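PDB 5LG5: allantoin racemase from Pseudomonas fluorescens, which racemizes allantoin, interconverting its two enantiomers, and probably also racemizes 5-monosubstituted hydantoins. Local coordinates for residues I176-G181 with V198-T203. Numbering follows the deposited sequence.
Sequences ICLGCG and VVDGVT
L178 lays its forked end over both V198 and D200: CD2 meets V198 CG1 at 3.9 Å, the two side chains crossing at about a right angle, while CD1 rests 4.1 Å from D200 CG. Its CG stands anti to the carbonyl carbon (chi1 -59°), which places the fork across V198 and D200 of the neighbouring segment, with I190 of helix 187-194 among its other neighbours. An alanine here would remove both methyl branches and would probably leave a gap between the strand pair and that helix, with V198 CG1 and the carboxylate of D200 less firmly packed. Beneath the leucine the backbones pair in parallel. I176 O accepts from V199 N at 2.7 Å, and V199 O takes L178 N at 3.0 Å, each bond nearly straight. On the other face of the sheet from I176 and V198, C177 and V199 pack against helix 95-103.

Past L178 the two segments separate, and water fills in for direct bonds. One molecule donates to L178 O and accepts from G201 N; a second bridges C180 O to D200 OD1. D200, its CG anti to the backbone N (chi1 -177°), is the N-cap of helix 201-214: OD1 also receives V202 N at 3.1 Å, from above the carboxylate plane, while OD2 is held by G185 N. Both carboxylate oxygens are thus engaged, which would help to hold the group's rotation. Strand 175-179, helix 187-194 and strand 198-199 together make a beta-alpha-beta crossover, with strand 198-199 the outermost strand, within this chain, of a four-stranded parallel sheet of order 2-1-3-4 in one alpha/beta half of this Asp/Glu/hydantoin racemase fold.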
loop_
_atom_site.group_PDB
_atom_site.type_symbol
_atom_site.label_atom_id
_atom_site.label_comp_id
_atom_site.label_asym_id
_atom_site.label_seq_id
_atom_site.Cartn_x
_atom_site.Cartn_y
_atom_site.Cartn_z
ATOM N N ILE E 176 -1.718 -1.648 -24.013
ATOM C CA ILE E 176 -0.859 -2.813 -23.945
ATOM C C ILE E 176 0.587 -2.389 -24.068
ATOM O O ILE E 176 0.923 -1.583 -24.927
ATOM C CB ILE E 176 -1.167 -3.815 -25.062
ATOM C CG1 ILE E 176 -2.632 -4.262 -24.978
ATOM C CG2 ILE E 176 -0.229 -4.985 -24.965
ATOM C CD1 ILE E 176 -2.969 -5.089 -23.735
ATOM N N CYS E 177 1.437 -2.902 -23.182
ATOM C CA CYS E 177 2.881 -2.750 -23.326
ATOM C C CYS E 177 3.506 -4.050 -23.793
ATOM O O CYS E 177 3.210 -5.108 -23.243
ATOM C CB CYS E 177 3.535 -2.326 -21.995
ATOM S SG CYS E 177 3.020 -0.715 -21.365
ATOM N N LEU E 178 4.352 -3.971 -24.812
ATOM C CA LEU E 178 5.178 -5.111 -25.198
ATOM C C LEU E 178 6.123 -5.430 -24.048
ATOM O O LEU E 178 6.759 -4.528 -23.497
ATOM C CB LEU E 178 5.972 -4.785 -26.457
ATOM C CG LEU E 178 5.061 -4.430 -27.635
ATOM C CD1 LEU E 178 5.865 -4.284 -28.922
ATOM C CD2 LEU E 178 3.966 -5.469 -27.794
ATOM N N GLY E 179 6.223 -6.702 -23.679
ATOM C CA GLY E 179 6.960 -7.060 -22.475
ATOM C C GLY E 179 8.180 -7.890 -22.794
ATOM O O GLY E 179 8.555 -8.795 -22.034
ATOM N N CYS E 180 8.760 -7.611 -23.959
ATOM C CA CYS E 180 10.045 -8.181 -24.348
ATOM C C CYS E 180 10.748 -7.303 -25.391
ATOM O O CYS E 180 10.099 -6.739 -26.284
ATOM C CB CYS E 180 9.860 -9.612 -24.866
ATOM S SG CYS E 180 11.406 -10.406 -25.349
ATOM N N GLY E 181 12.064 -7.150 -25.255
ATOM C CA GLY E 181 12.840 -6.369 -26.211
ATOM C C GLY E 181 12.725 -6.921 -27.627
ATOM O O GLY E 181 12.689 -6.172 -28.606
ATOM N N VAL E 198 -0.793 0.463 -28.218
ATOM C CA VAL E 198 0.202 -0.517 -27.812
ATOM C C VAL E 198 1.536 0.185 -27.758
ATOM O O VAL E 198 1.924 0.860 -28.709
ATOM C CB VAL E 198 0.281 -1.711 -28.781
ATOM C CG1 VAL E 198 1.291 -2.725 -28.281
ATOM C CG2 VAL E 198 -1.078 -2.365 -28.920
ATOM N N VAL E 199 2.230 0.056 -26.636
ATOM C CA VAL E 199 3.489 0.761 -26.482
ATOM C C VAL E 199 4.660 -0.200 -26.638
ATOM O O VAL E 199 4.686 -1.265 -26.035
ATOM C CB VAL E 199 3.562 1.496 -25.134
ATOM C CG1 VAL E 199 4.856 2.278 -25.033
ATOM C CG2 VAL E 199 2.385 2.444 -25.005
ATOM N N ASP E 200 5.599 0.183 -27.493
ATOM C CA ASP E 200 6.845 -0.534 -27.683
ATOM C C ASP E 200 7.882 0.177 -26.828
ATOM O O ASP E 200 8.240 1.326 -27.115
ATOM C CB ASP E 200 7.262 -0.488 -29.165
ATOM C CG ASP E 200 8.535 -1.285 -29.457
ATOM O OD1 ASP E 200 9.190 -1.793 -28.519
ATOM O OD2 ASP E 200 8.916 -1.355 -30.646
ATOM N N GLY E 201 8.356 -0.508 -25.789
ATOM C CA GLY E 201 9.316 0.067 -24.860
ATOM C C GLY E 201 10.569 0.560 -25.552
ATOM O O GLY E 201 11.198 1.523 -25.122
ATOM N N VAL E 202 10.956 -0.106 -26.628
ATOM C CA VAL E 202 12.138 0.337 -27.345
ATOM C C VAL E 202 11.971 1.748 -27.921
ATOM O O VAL E 202 12.809 2.617 -27.691
ATOM C CB VAL E 202 12.507 -0.636 -28.460
ATOM C CG1 VAL E 202 13.599 -0.030 -29.348
ATOM C CG2 VAL E 202 12.958 -1.954 -27.851
ATOM N N THR E 203 10.897 1.970 -28.672
ATOM C CA THR E 203 10.691 3.264 -29.295
ATOM C C THR E 203 10.265 4.291 -28.274
ATOM O O THR E 203 10.611 5.462 -28.385
ATOM C CB THR E 203 9.686 3.207 -30.452
ATOM O OG1 THR E 203 8.461 2.612 -29.991
ATOM C CG2 THR E 203 10.267 2.390 -31.609
HETATM O O HOH W 1 8.611 -2.994 -24.637
HETATM O O HOH W 2 9.970 -3.956 -26.826
#